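Local structure of phosphopantetheine adenylyltransferase (Archaeoglobus fulgidus, 3DO8) at residues V92-Y97 against I117-W122; G6-P11 against G34-R39; L19-I24 against R64-E69. The protein probably transfers an adenylyl group reversibly from ATP to 4'-phosphopantetheine, yielding dephospho-CoA and pyrophosphate on the pathway to coenzyme A. All coordinates share one frame; numbering follows the deposited sequence. Where two conformers were deposited one is given.

Interaction 1: V92-Y97 against I117-W122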
ATOM      1  N   VAL A  92       1.161   0.286   6.964  1.00 11.12           N
ATOM      2  CA  VAL A  92       0.705  -0.498   8.104  1.00 11.34           C
ATOM      3  C   VAL A  92       0.132  -1.843   7.671  1.00 12.37           C
ATOM      4  O   VAL A  92      -0.127  -2.064   6.522  1.00 12.98           O
ATOM      5  CB  VAL A  92      -0.359   0.282   8.940  1.00 11.68           C
ATOM      6  CG1 VAL A  92       0.299   1.502   9.543  1.00 13.42           C
ATOM      7  CG2 VAL A  92      -1.559   0.643   8.120  1.00 12.28           C
ATOM      8  N   SER A  93      -0.005  -2.741   8.634  1.00 14.03           N
ATOM      9  CA  SER A  93      -0.604  -4.045   8.432  1.00 14.54           C
ATOM     10  C   SER A  93      -1.976  -4.031   9.076  1.00 15.11           C
ATOM     11  O   SER A  93      -2.365  -3.043   9.694  1.00 15.71           O
ATOM     12  CB  SER A  93       0.250  -5.099   9.104  1.00 16.06           C
ATOM     13  OG  SER A  93       0.106  -5.034  10.498  1.00 18.04           O
ATOM     14  N   PRO A  94      -2.735  -5.123   8.944  1.00 15.47           N
ATOM     15  CA  PRO A  94      -4.026  -5.153   9.651  1.00 16.58           C
ATOM     16  C   PRO A  94      -3.896  -4.999  11.156  1.00 17.77           C
ATOM     17  O   PRO A  94      -4.800  -4.436  11.783  1.00 20.38           O
ATOM     18  CB  PRO A  94      -4.601  -6.531   9.266  1.00 17.45           C
ATOM     19  CG  PRO A  94      -3.950  -6.832   7.930  1.00 17.30           C
ATOM     20  CD  PRO A  94      -2.538  -6.307   8.074  1.00 16.19           C
ATOM     21  N   GLU A  95      -2.757  -5.398  11.709  1.00 18.27           N
ATOM     22  CA  GLU A  95      -2.522  -5.334  13.144  1.00 20.11           C
ATOM     23  C   GLU A  95      -2.245  -3.915  13.624  1.00 19.08           C
ATOM     24  O   GLU A  95      -2.446  -3.596  14.817  1.00 20.74           O
ATOM     25  CB  GLU A  95      -1.332  -6.214  13.541  1.00 21.60           C
ATOM     26  CG  GLU A  95      -1.577  -7.705  13.369  1.00 25.73           C
ATOM     27  CD  GLU A  95      -0.395  -8.550  13.838  1.00 27.29           C
ATOM     28  OE1 GLU A  95       0.578  -7.991  14.419  1.00 35.14           O
ATOM     29  OE2 GLU A  95      -0.431  -9.788  13.631  1.00 35.97           O
ATOM     30  N   THR A  96      -1.812  -3.058  12.704  1.00 16.64           N
ATOM     31  CA  THR A  96      -1.436  -1.679  13.075  1.00 16.79           C
ATOM     32  C   THR A  96      -2.342  -0.614  12.409  1.00 15.67           C
ATOM     33  O   THR A  96      -2.158   0.596  12.587  1.00 15.11           O
ATOM     34  CB  THR A  96       0.058  -1.422  12.782  1.00 18.25           C
ATOM     35  OG1 THR A  96       0.364  -1.781  11.432  1.00 19.93           O
ATOM     36  CG2 THR A  96       0.937  -2.259  13.719  1.00 19.96           C
ATOM     37  N   TYR A  97      -3.362  -1.063  11.691  1.00 13.50           N
ATOM     38  CA  TYR A  97      -4.243  -0.133  10.974  1.00 14.27           C
ATOM     39  C   TYR A  97      -5.100   0.736  11.915  1.00 13.74           C
ATOM     40  O   TYR A  97      -5.255   1.939  11.696  1.00 12.80           O
ATOM     41  CB  TYR A  97      -5.110  -0.909   9.991  1.00 14.67           C
ATOM     42  CG  TYR A  97      -6.088  -0.081   9.203  1.00 14.02           C
ATOM     43  CD1 TYR A  97      -5.677   0.872   8.287  1.00 14.72           C
ATOM     44  CD2 TYR A  97      -7.437  -0.254   9.365  1.00 15.94           C
ATOM     45  CE1 TYR A  97      -6.581   1.631   7.574  1.00 14.52           C
ATOM     46  CE2 TYR A  97      -8.346   0.493   8.652  1.00 17.94           C
ATOM     47  CZ  TYR A  97      -7.917   1.433   7.747  1.00 17.04           C
ATOM     48  OH  TYR A  97      -8.833   2.171   7.043  1.00 17.72           O
ATOM     49  N   ILE A 117      -2.691   6.747   4.660  1.00 11.30           N
ATOM     50  CA  ILE A 117      -2.494   5.413   5.194  1.00 11.61           C
ATOM     51  C   ILE A 117      -2.538   4.405   4.063  1.00 11.11           C
ATOM     52  O   ILE A 117      -3.498   4.380   3.230  1.00 11.60           O
ATOM     53  CB  ILE A 117      -3.537   5.054   6.272  1.00 10.94           C
ATOM     54  CG1 ILE A 117      -3.464   6.064   7.440  1.00 12.97           C
ATOM     55  CG2 ILE A 117      -3.359   3.625   6.782  1.00 12.41           C
ATOM     56  CD1 ILE A 117      -4.599   5.960   8.452  1.00 14.48           C
ATOM     57  N   VAL A 118      -1.510   3.557   4.069  1.00 10.62           N
ATOM     58  CA  VAL A 118      -1.354   2.473   3.098  1.00 10.94           C
ATOM     59  C   VAL A 118      -1.374   1.158   3.875  1.00 11.43           C
ATOM     60  O   VAL A 118      -0.424   0.827   4.572  1.00 10.90           O
ATOM     61  CB  VAL A 118      -0.049   2.640   2.260  1.00 10.92           C
ATOM     62  CG1 VAL A 118       0.099   1.453   1.270  1.00 13.15           C
ATOM     63  CG2 VAL A 118      -0.033   4.032   1.603  1.00 11.48           C
ATOM     64  N   LYS A 119      -2.505   0.448   3.811  1.00 12.44           N
ATOM     65  CA  LYS A 119      -2.688  -0.763   4.574  1.00 13.48           C
ATOM     66  C   LYS A 119      -2.342  -1.937   3.698  1.00 13.19           C
ATOM     67  O   LYS A 119      -2.948  -2.153   2.651  1.00 14.25           O
ATOM     68  CB  LYS A 119      -4.137  -0.906   5.015  1.00 13.74           C
ATOM     69  CG  LYS A 119      -4.392  -2.093   5.907  1.00 15.58           C
ATOM     70  CD  LYS A 119      -5.881  -2.258   6.086  1.00 18.31           C
ATOM     71  CE  LYS A 119      -6.221  -3.423   6.987  1.00 20.31           C
ATOM     72  NZ  LYS A 119      -7.267  -4.306   6.348  1.00 23.66           N
ATOM     73  N   VAL A 120      -1.362  -2.697   4.124  1.00 12.63           N
ATOM     74  CA  VAL A 120      -0.932  -3.874   3.363  1.00 12.70           C
ATOM     75  C   VAL A 120      -1.526  -5.088   4.069  1.00 13.51           C
ATOM     76  O   VAL A 120      -1.199  -5.363   5.232  1.00 13.69           O
ATOM     77  CB  VAL A 120       0.576  -3.951   3.343  1.00 13.24           C
ATOM     78  CG1 VAL A 120       1.099  -5.211   2.605  1.00 14.26           C
ATOM     79  CG2 VAL A 120       1.160  -2.617   2.780  1.00 12.67           C
ATOM     80  N   ASP A 121      -2.417  -5.799   3.381  1.00 14.37           N
ATOM     81  CA  ASP A 121      -3.023  -7.028   3.943  1.00 15.32           C
ATOM     82  C   ASP A 121      -2.002  -8.144   3.779  1.00 17.32           C
ATOM     83  O   ASP A 121      -1.915  -8.825   2.764  1.00 17.19           O
ATOM     84  CB  ASP A 121      -4.341  -7.354   3.260  1.00 16.09           C
ATOM     85  CG  ASP A 121      -5.544  -6.584   3.838  1.00 18.26           C
ATOM     86  OD1 ASP A 121      -5.407  -5.702   4.717  1.00 21.24           O
ATOM     87  OD2 ASP A 121      -6.661  -6.908   3.408  1.00 20.26           O
ATOM     88  N   TRP A 122      -1.198  -8.289   4.800  1.00 18.89           N
ATOM     89  CA  TRP A 122       0.014  -9.086   4.708  1.00 21.45           C
ATOM     90  C   TRP A 122      -0.179 -10.588   4.885  1.00 23.46           C
ATOM     91  O   TRP A 122       0.819 -11.325   4.861  1.00 26.08           O
ATOM     92  CB  TRP A 122       1.044  -8.526   5.707  1.00 21.27           C
ATOM     93  CG  TRP A 122       0.721  -8.736   7.161  1.00 20.91           C
ATOM     94  CD1 TRP A 122      -0.413  -9.296   7.699  1.00 21.94           C
ATOM     95  CD2 TRP A 122       1.539  -8.356   8.268  1.00 18.43           C
ATOM     96  NE1 TRP A 122      -0.335  -9.299   9.077  1.00 21.32           N
ATOM     97  CE2 TRP A 122       0.862  -8.748   9.449  1.00 19.46           C
ATOM     98  CE3 TRP A 122       2.775  -7.727   8.381  1.00 20.93           C
ATOM     99  CZ2 TRP A 122       1.384  -8.523  10.717  1.00 20.59           C
ATOM    100  CZ3 TRP A 122       3.302  -7.524   9.638  1.00 21.26           C
ATOM    101  CH2 TRP A 122       2.609  -7.912  10.789  1.00 21.96           C
TER
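S93 presses its CB against the indole of W122, and here the packing is tight: the carbon lies 3.6 Å from the centroid of the W122 six-membered ring, only 10° off its normal. P94 follows over the same face, its CD 4.0 Å from the centroid of the W122 five-membered ring. A chi1 of 69° puts CG of W122 in the crowded position between backbone N and carbonyl carbon, and the indole faces S93 and P94. Its other neighbours include H13 and H16, both edge-to-face, the two histidines of the HxGH signature of nucleotidyltransferases. At the sheet end, V92 CG2 meets I117 CG2 at 3.7 Å, both buried beneath helix 97-110. Between these two patches the strands are parallel, V92 N giving its hydrogen to V118 O and V120 N giving a nearly straight bond of 2.8 Å to V92 O. Strands 89-92 and 116-121 with helix 97-110 form a beta-alpha-beta crossover of the Rossmann-like fold, the second being the sheet's last within the chain, continued by an antiparallel strand of the second subunit. The solvent side is looser: E95, exposed like P94, brings its carboxylate to the indole edge, CD 3.6 Å from W122 CZ2, planes 84° apart. On the side facing the second subunit, K119 is extended to CE, CD over one face of the Y97 ring toward the rim, and bends at its last torsion to bring NZ to the syn lone pair of D121 OD1 (2.8 Å). There D121 OD2 hydrogen-bonds to Y97 OH of that subunit, and Y97 OH to its D121 OD2.

Interaction 2: G6-P11 against G34-R39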
ATOM      1  N   GLY A   6       6.501   1.064  11.091  1.00 12.20           N
ATOM      2  CA  GLY A   6       6.923   0.677  12.427  1.00 13.19           C
ATOM      3  C   GLY A   6       6.598  -0.752  12.764  1.00 13.49           C
ATOM      4  O   GLY A   6       5.757  -1.367  12.122  1.00 15.10           O
ATOM      5  N   GLY A   7       7.293  -1.283  13.762  1.00 12.80           N
ATOM      6  CA  GLY A   7       7.045  -2.639  14.201  1.00 14.21           C
ATOM      7  C   GLY A   7       7.986  -3.086  15.295  1.00 13.50           C
ATOM      8  O   GLY A   7       8.886  -2.363  15.700  1.00 13.18           O
ATOM      9  N   THR A   8       7.726  -4.294  15.781  1.00 14.15           N
ATOM     10  CA  THR A   8       8.604  -4.982  16.711  1.00 14.26           C
ATOM     11  C   THR A   8       9.570  -5.892  15.936  1.00 14.59           C
ATOM     12  O   THR A   8      10.712  -5.990  16.294  1.00 14.76           O
ATOM     13  CB  THR A   8       7.778  -5.795  17.731  1.00 15.05           C
ATOM     14  OG1 THR A   8       7.047  -4.897  18.551  1.00 15.52           O
ATOM     15  CG2 THR A   8       8.674  -6.646  18.587  1.00 15.72           C
ATOM     16  N   PHE A   9       9.090  -6.530  14.874  1.00 14.99           N
ATOM     17  CA  PHE A   9       9.929  -7.325  13.949  1.00 15.71           C
ATOM     18  C   PHE A   9      10.551  -8.513  14.645  1.00 16.39           C
ATOM     19  O   PHE A   9      11.737  -8.836  14.408  1.00 17.49           O
ATOM     20  CB  PHE A   9      11.010  -6.464  13.258  1.00 15.53           C
ATOM     21  CG  PHE A   9      10.453  -5.303  12.473  1.00 15.67           C
ATOM     22  CD1 PHE A   9       9.866  -5.496  11.226  1.00 15.89           C
ATOM     23  CD2 PHE A   9      10.497  -4.011  12.985  1.00 13.72           C
ATOM     24  CE1 PHE A   9       9.346  -4.406  10.493  1.00 14.96           C
ATOM     25  CE2 PHE A   9       9.958  -2.954  12.301  1.00 14.05           C
ATOM     26  CZ  PHE A   9       9.389  -3.129  11.049  1.00 14.38           C
ATOM     27  N   GLU A  10       9.764  -9.210  15.461  1.00 16.74           N
ATOM     28  CA  GLU A  10      10.249 -10.429  16.110  1.00 17.49           C
ATOM     29  C   GLU A  10       9.261 -11.560  15.941  1.00 18.37           C
ATOM     30  O   GLU A  10       8.167 -11.490  16.506  1.00 19.65           O
ATOM     31  CB  GLU A  10      10.534 -10.222  17.600  1.00 17.97           C
ATOM     32  CG  GLU A  10      11.049 -11.503  18.287  1.00 18.05           C
ATOM     33  CD  GLU A  10      11.282 -11.355  19.752  1.00 18.80           C
ATOM     34  OE1 GLU A  10      11.631 -10.243  20.200  1.00 20.13           O
ATOM     35  OE2 GLU A  10      11.097 -12.368  20.489  1.00 20.91           O
ATOM     36  N   PRO A  11       9.619 -12.582  15.154  1.00 17.40           N
ATOM     37  CA  PRO A  11      10.762 -12.587  14.256  1.00 17.68           C
ATOM     38  C   PRO A  11      10.409 -11.729  13.032  1.00 17.09           C
ATOM     39  O   PRO A  11       9.284 -11.223  12.916  1.00 17.46           O
ATOM     40  CB  PRO A  11      10.881 -14.042  13.839  1.00 18.11           C
ATOM     41  CG  PRO A  11       9.534 -14.510  13.862  1.00 19.56           C
ATOM     42  CD  PRO A  11       8.812 -13.792  14.974  1.00 18.87           C
ATOM     43  N   GLY A  34      10.574   2.527  12.318  1.00 12.18           N
ATOM     44  CA  GLY A  34      10.535   2.518  13.759  1.00 12.70           C
ATOM     45  C   GLY A  34      10.593   1.087  14.237  1.00 13.13           C
ATOM     46  O   GLY A  34       9.871   0.218  13.709  1.00 12.92           O
ATOM     47  N   VAL A  35      11.442   0.844  15.235  1.00 12.36           N
ATOM     48  CA  VAL A  35      11.504  -0.457  15.889  1.00 13.23           C
ATOM     49  C   VAL A  35      11.177  -0.236  17.377  1.00 13.64           C
ATOM     50  O   VAL A  35      11.769   0.634  18.040  1.00 13.78           O
ATOM     51  CB  VAL A  35      12.890  -1.086  15.664  1.00 12.50           C
ATOM     52  CG1 VAL A  35      13.038  -2.370  16.505  1.00 13.44           C
ATOM     53  CG2 VAL A  35      13.103  -1.323  14.147  1.00 12.66           C
ATOM     54  N   THR A  36      10.237  -1.019  17.902  1.00 13.52           N
ATOM     55  CA  THR A  36       9.765  -0.818  19.269  1.00 14.83           C
ATOM     56  C   THR A  36      10.888  -1.028  20.287  1.00 15.63           C
ATOM     57  O   THR A  36      11.712  -1.940  20.162  1.00 15.00           O
ATOM     58  CB  THR A  36       8.607  -1.774  19.597  1.00 15.02           C
ATOM     59  OG1 THR A  36       9.000  -3.106  19.285  1.00 15.22           O
ATOM     60  CG2 THR A  36       7.341  -1.421  18.815  1.00 15.83           C
ATOM     61  N   SER A  37      10.902  -0.198  21.321  1.00 16.83           N
ATOM     62  CA  SER A  37      11.763  -0.439  22.475  1.00 17.62           C
ATOM     63  C   SER A  37      11.423  -1.793  23.132  1.00 18.72           C
ATOM     64  O   SER A  37      10.329  -2.348  22.922  1.00 17.64           O
ATOM     65  CB  SER A  37      11.546   0.697  23.485  1.00 17.99           C
ATOM     66  OG  SER A  37      10.276   0.527  24.073  1.00 17.35           O
ATOM     67  N   ASP A  38      12.333  -2.312  23.950  1.00 20.81           N
ATOM     68  CA  ASP A  38      12.061  -3.555  24.694  1.00 23.11           C
ATOM     69  C   ASP A  38      10.776  -3.445  25.527  1.00 24.66           C
ATOM     70  O   ASP A  38       9.961  -4.362  25.558  1.00 24.12           O
ATOM     71  CB  ASP A  38      13.235  -3.889  25.612  1.00 23.55           C
ATOM     72  CG  ASP A  38      14.474  -4.296  24.856  1.00 25.05           C
ATOM     73  OD1 ASP A  38      14.372  -4.520  23.639  1.00 23.99           O
ATOM     74  OD2 ASP A  38      15.554  -4.371  25.474  1.00 29.86           O
ATOM     75  N   ARG A  39      10.588  -2.303  26.169  1.00 26.98           N
ATOM     76  CA  ARG A  39       9.405  -2.095  27.022  1.00 29.48           C
ATOM     77  C   ARG A  39       8.129  -2.323  26.239  1.00 29.96           C
ATOM     78  O   ARG A  39       7.245  -3.084  26.630  1.00 29.97           O
ATOM     79  CB  ARG A  39       9.383  -0.677  27.558  1.00 30.19           C
ATOM     80  CG  ARG A  39      10.056  -0.493  28.879  1.00 33.88           C
ATOM     81  CD  ARG A  39       9.446   0.707  29.629  1.00 35.35           C
ATOM     82  NE  ARG A  39      10.462   1.450  30.382  1.00 41.19           N
ATOM     83  CZ  ARG A  39      11.176   0.963  31.404  1.00 43.21           C
ATOM     84  NH1 ARG A  39      11.019  -0.298  31.828  1.00 45.26           N
ATOM     85  NH2 ARG A  39      12.074   1.747  32.003  1.00 42.87           N
TER
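G34 and G7 begin the pairing, G34 O accepting the N-H of G7 at 3.0 Å in a bent bond (138° at the hydrogen). The same oxygen has G6 CA close by, and CE2 of F9 approaches it at 3.5 Å; the oxygen lies at the edge of the F9 ring, in its plane. V35 comes next. Its CA-H points to G7 O, while CG2, anti to the carbonyl carbon, touches F9 CD2 at 3.9 Å. These are the two strands of the beta-alpha-beta unit 3-7, 14-27, 31-36 that opens the Rossmann-like fold of nucleotidyltransferases; the turn after the first strand leads toward the HxGH motif. T36 closes the ladder with its N-H on G7 O (2.9 Å). Beyond the last backbone bond the side chains take over: a chi1 of 52° brings T36 OG1 to T8 OG1 at 2.7 Å, a short bond in which either hydroxyl may be the donor. R54 of helix 51-66 spans the two strand ends, NH2 on T36 O and NH1 on T8 O. S37 then caps helix 38-44, OG receiving the N-H of M40, and D38 OD1 forms a salt bridge with R54 NH2.

Interaction 3: L19-I24 against R64-E69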
ATOM      1  N   LEU A  19       5.593  -5.427   4.043  1.00 12.55           N
ATOM      2  CA  LEU A  19       5.490  -4.040   4.490  1.00 12.88           C
ATOM      3  C   LEU A  19       6.724  -3.244   4.047  1.00 12.80           C
ATOM      4  O   LEU A  19       6.625  -2.103   3.580  1.00 12.07           O
ATOM      5  CB  LEU A  19       5.388  -3.971   6.009  1.00 14.18           C
ATOM      6  CG  LEU A  19       4.171  -4.536   6.717  1.00 17.04           C
ATOM      7  CD1 LEU A  19       4.136  -4.063   8.200  1.00 18.47           C
ATOM      8  CD2 LEU A  19       2.912  -4.157   5.971  1.00 19.93           C
ATOM      9  N   ILE A  20       7.889  -3.835   4.272  1.00 12.27           N
ATOM     10  CA  ILE A  20       9.147  -3.185   3.952  1.00 12.20           C
ATOM     11  C   ILE A  20       9.237  -2.936   2.445  1.00 11.45           C
ATOM     12  O   ILE A  20       9.688  -1.849   2.004  1.00 12.52           O
ATOM     13  CB  ILE A  20      10.363  -4.024   4.467  1.00 11.20           C
ATOM     14  CG1 ILE A  20      10.445  -3.931   5.988  1.00 12.10           C
ATOM     15  CG2 ILE A  20      11.684  -3.570   3.845  1.00 12.79           C
ATOM     16  CD1 ILE A  20      11.299  -4.992   6.673  1.00 12.89           C
ATOM     17  N   ASP A  21       8.809  -3.918   1.637  1.00 11.22           N
ATOM     18  CA  ASP A  21       8.883  -3.769   0.171  1.00 10.93           C
ATOM     19  C   ASP A  21       8.013  -2.589  -0.258  1.00 10.42           C
ATOM     20  O   ASP A  21       8.403  -1.772  -1.069  1.00 11.06           O
ATOM     21  CB  ASP A  21       8.387  -5.027  -0.540  1.00 11.64           C
ATOM     22  CG  ASP A  21       8.693  -5.014  -2.028  1.00 12.80           C
ATOM     23  OD1 ASP A  21       9.897  -4.926  -2.373  1.00 15.25           O
ATOM     24  OD2 ASP A  21       7.721  -5.101  -2.848  1.00 14.13           O
ATOM     25  N   VAL A  22       6.796  -2.547   0.252  1.00 10.55           N
ATOM     26  CA  VAL A  22       5.866  -1.470  -0.121  1.00 11.13           C
ATOM     27  C   VAL A  22       6.470  -0.120   0.327  1.00 10.90           C
ATOM     28  O   VAL A  22       6.504   0.830  -0.432  1.00 11.79           O
ATOM     29  CB  VAL A  22       4.429  -1.702   0.464  1.00 11.06           C
ATOM     30  CG1 VAL A  22       3.575  -0.444   0.349  1.00 12.23           C
ATOM     31  CG2 VAL A  22       3.773  -2.924  -0.183  1.00 11.82           C
ATOM     32  N   ALA A  23       6.970  -0.047   1.552  1.00 11.24           N
ATOM     33  CA  ALA A  23       7.505   1.210   2.074  1.00 11.85           C
ATOM     34  C   ALA A  23       8.676   1.700   1.222  1.00 11.80           C
ATOM     35  O   ALA A  23       8.768   2.884   0.925  1.00 12.41           O
ATOM     36  CB  ALA A  23       7.924   1.076   3.530  1.00 12.84           C
ATOM     37  N   ILE A  24       9.585   0.797   0.837  1.00 12.42           N
ATOM     38  CA  ILE A  24      10.744   1.179   0.051  1.00 12.68           C
ATOM     39  C   ILE A  24      10.384   1.564  -1.376  1.00 12.17           C
ATOM     40  O   ILE A  24      10.969   2.496  -1.941  1.00 13.55           O
ATOM     41  CB  ILE A  24      11.853   0.099   0.101  1.00 13.00           C
ATOM     42  CG1 ILE A  24      12.383   0.012   1.542  1.00 13.51           C
ATOM     43  CG2 ILE A  24      12.944   0.426  -0.879  1.00 13.87           C
ATOM     44  CD1 ILE A  24      13.424  -1.086   1.830  1.00 12.90           C
ATOM     45  N   ARG A  64      20.728  -6.381   2.469  0.50 13.72           N
ATOM     46  CA  ARG A  64      20.823  -7.581   1.622  0.50 14.56           C
ATOM     47  C   ARG A  64      19.917  -7.533   0.386  0.50 14.42           C
ATOM     48  O   ARG A  64      20.359  -7.883  -0.713  0.50 14.42           O
ATOM     49  CB  ARG A  64      20.510  -8.806   2.480  0.50 15.09           C
ATOM     50  CG  ARG A  64      20.775 -10.143   1.866  0.50 15.34           C
ATOM     51  CD  ARG A  64      20.955 -11.230   2.952  0.50 17.30           C
ATOM     52  NE  ARG A  64      19.819 -11.377   3.885  0.50 16.86           N
ATOM     53  CZ  ARG A  64      19.736 -10.842   5.118  0.50 17.38           C
ATOM     54  NH1 ARG A  64      20.716 -10.082   5.594  0.50 13.17           N
ATOM     55  NH2 ARG A  64      18.649 -11.068   5.888  0.50 20.95           N
ATOM     56  N   LYS A  65      18.671  -7.070   0.560  1.00 13.80           N
ATOM     57  CA  LYS A  65      17.639  -7.058  -0.503  1.00 14.41           C
ATOM     58  C   LYS A  65      17.537  -5.760  -1.284  1.00 14.43           C
ATOM     59  O   LYS A  65      17.143  -5.772  -2.442  1.00 16.33           O
ATOM     60  CB  LYS A  65      16.263  -7.416   0.065  1.00 15.92           C
ATOM     61  CG  LYS A  65      16.167  -8.821   0.571  1.00 19.23           C
ATOM     62  CD  LYS A  65      16.314  -9.847  -0.534  1.00 21.94           C
ATOM     63  CE  LYS A  65      16.005 -11.258  -0.044  1.00 23.96           C
ATOM     64  NZ  LYS A  65      16.130 -12.234  -1.182  1.00 25.58           N
ATOM     65  N   TYR A  66      17.886  -4.645  -0.657  1.00 13.32           N
ATOM     66  CA  TYR A  66      17.693  -3.319  -1.255  1.00 13.30           C
ATOM     67  C   TYR A  66      18.935  -2.469  -1.394  1.00 13.49           C
ATOM     68  O   TYR A  66      18.880  -1.415  -2.040  1.00 13.88           O
ATOM     69  CB  TYR A  66      16.633  -2.504  -0.501  1.00 13.48           C
ATOM     70  CG  TYR A  66      15.298  -3.211  -0.498  1.00 11.89           C
ATOM     71  CD1 TYR A  66      14.391  -3.042  -1.548  1.00 11.09           C
ATOM     72  CD2 TYR A  66      14.931  -4.094   0.529  1.00 11.93           C
ATOM     73  CE1 TYR A  66      13.153  -3.715  -1.558  1.00 11.94           C
ATOM     74  CE2 TYR A  66      13.714  -4.759   0.500  1.00 13.26           C
ATOM     75  CZ  TYR A  66      12.845  -4.603  -0.557  1.00 11.02           C
ATOM     76  OH  TYR A  66      11.613  -5.277  -0.523  1.00 11.73           O
ATOM     77  N   GLY A  67      20.038  -2.913  -0.806  1.00 13.02           N
ATOM     78  CA  GLY A  67      21.333  -2.273  -1.027  1.00 13.78           C
ATOM     79  C   GLY A  67      21.545  -0.961  -0.305  1.00 14.04           C
ATOM     80  O   GLY A  67      22.457  -0.199  -0.672  1.00 15.18           O
ATOM     81  N   PHE A  68      20.763  -0.691   0.756  1.00 13.26           N
ATOM     82  CA  PHE A  68      21.095   0.414   1.664  1.00 13.90           C
ATOM     83  C   PHE A  68      20.773   0.083   3.113  1.00 14.46           C
ATOM     84  O   PHE A  68      20.013  -0.846   3.393  1.00 13.19           O
ATOM     85  CB  PHE A  68      20.407   1.702   1.227  1.00 14.20           C
ATOM     86  CG  PHE A  68      18.938   1.709   1.426  1.00 13.61           C
ATOM     87  CD1 PHE A  68      18.382   2.356   2.518  1.00 14.78           C
ATOM     88  CD2 PHE A  68      18.074   1.127   0.507  1.00 13.82           C
ATOM     89  CE1 PHE A  68      16.997   2.397   2.699  1.00 13.23           C
ATOM     90  CE2 PHE A  68      16.685   1.167   0.711  1.00 13.92           C
ATOM     91  CZ  PHE A  68      16.171   1.845   1.793  1.00 14.22           C
ATOM     92  N   GLU A  69      21.411   0.819   4.011  1.00 15.92           N
ATOM     93  CA  GLU A  69      21.084   0.756   5.424  1.00 17.21           C
ATOM     94  C   GLU A  69      19.981   1.775   5.754  1.00 16.92           C
ATOM     95  O   GLU A  69      20.209   3.003   5.668  1.00 17.49           O
ATOM     96  CB  GLU A  69      22.305   1.127   6.258  1.00 18.08           C
ATOM     97  CG  GLU A  69      22.072   0.911   7.761  1.00 20.54           C
ATOM     98  CD  GLU A  69      23.189   1.508   8.618  1.00 23.59           C
ATOM     99  OE1 GLU A  69      24.358   1.369   8.208  1.00 31.39           O
ATOM    100  OE2 GLU A  69      22.895   2.118   9.674  1.00 31.71           O
TER
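Y66 reaches across from the end of helix 51-66 to I20, D21 and I24 on helix 14-27, two crossover helices of the Rossmann-like fold that pack against each other. Starting at CB, the side chain first lies beside F68 of its own segment, Y66 CB to F68 CE2 being 3.9 Å. With chi1 at -59°, CG is anti to the carbonyl carbon and comes under I24, whose CD1 is 3.7 Å away. The same methyl sits over one face of the ring, shifted toward the rim, and is nearest to Y66 CD2 at 3.6 Å. Toward the other edge of the same face, Y66 CD1 meets I24 CG2 at 3.8 Å, so both branches of I24 approach from that side. Further out, CE2 has the CG2 methyl of I20 at 4.1 Å. CE1 and CZ come close to D21 OD1, which lies in the ring plane at its edge.

G67, just past the helix end, has positive phi, and the chain turns so that F68 meets I24 tip to tip, F68 CZ lying 4.0 Å from I24 CD1. D21 itself is buried and has further partners: OD2 forms a salt bridge with K25 and a hydrogen bond with the hydroxyl of Y89 of the second subunit, while OD1 takes a weak hydrogen bond from G139 N. K25 probably favours the charged form of the carboxylate. At the tip of the tyrosine, with carboxylate and ring planes 39° apart, the hydroxyl donates a short hydrogen bond to D21: Y66 OH lies 2.5 Å from D21 OD1, on the anti lone pair of that oxygen.

How the interactions relate
From the N terminus, 6-11 leads into helix 14-27, which carries 19-24, before the chain returns at 34-39 and closes interaction 2. The segments of interaction 3 alternate with these: its loop opens inside that of interaction 2 and closes only at 64-69, so the two cross. Interaction 1 follows in series, opening at 92-97 and closing at 117-122. Interactions 1 and 2 bind strands of one parallel sheet, 1 at its margin and 2 between strands 3-7 and 31-36; interaction 3 joins two helices. L19 links it to interaction 1, packing on V120 and W122, and both of these contacts also touch the second subunit.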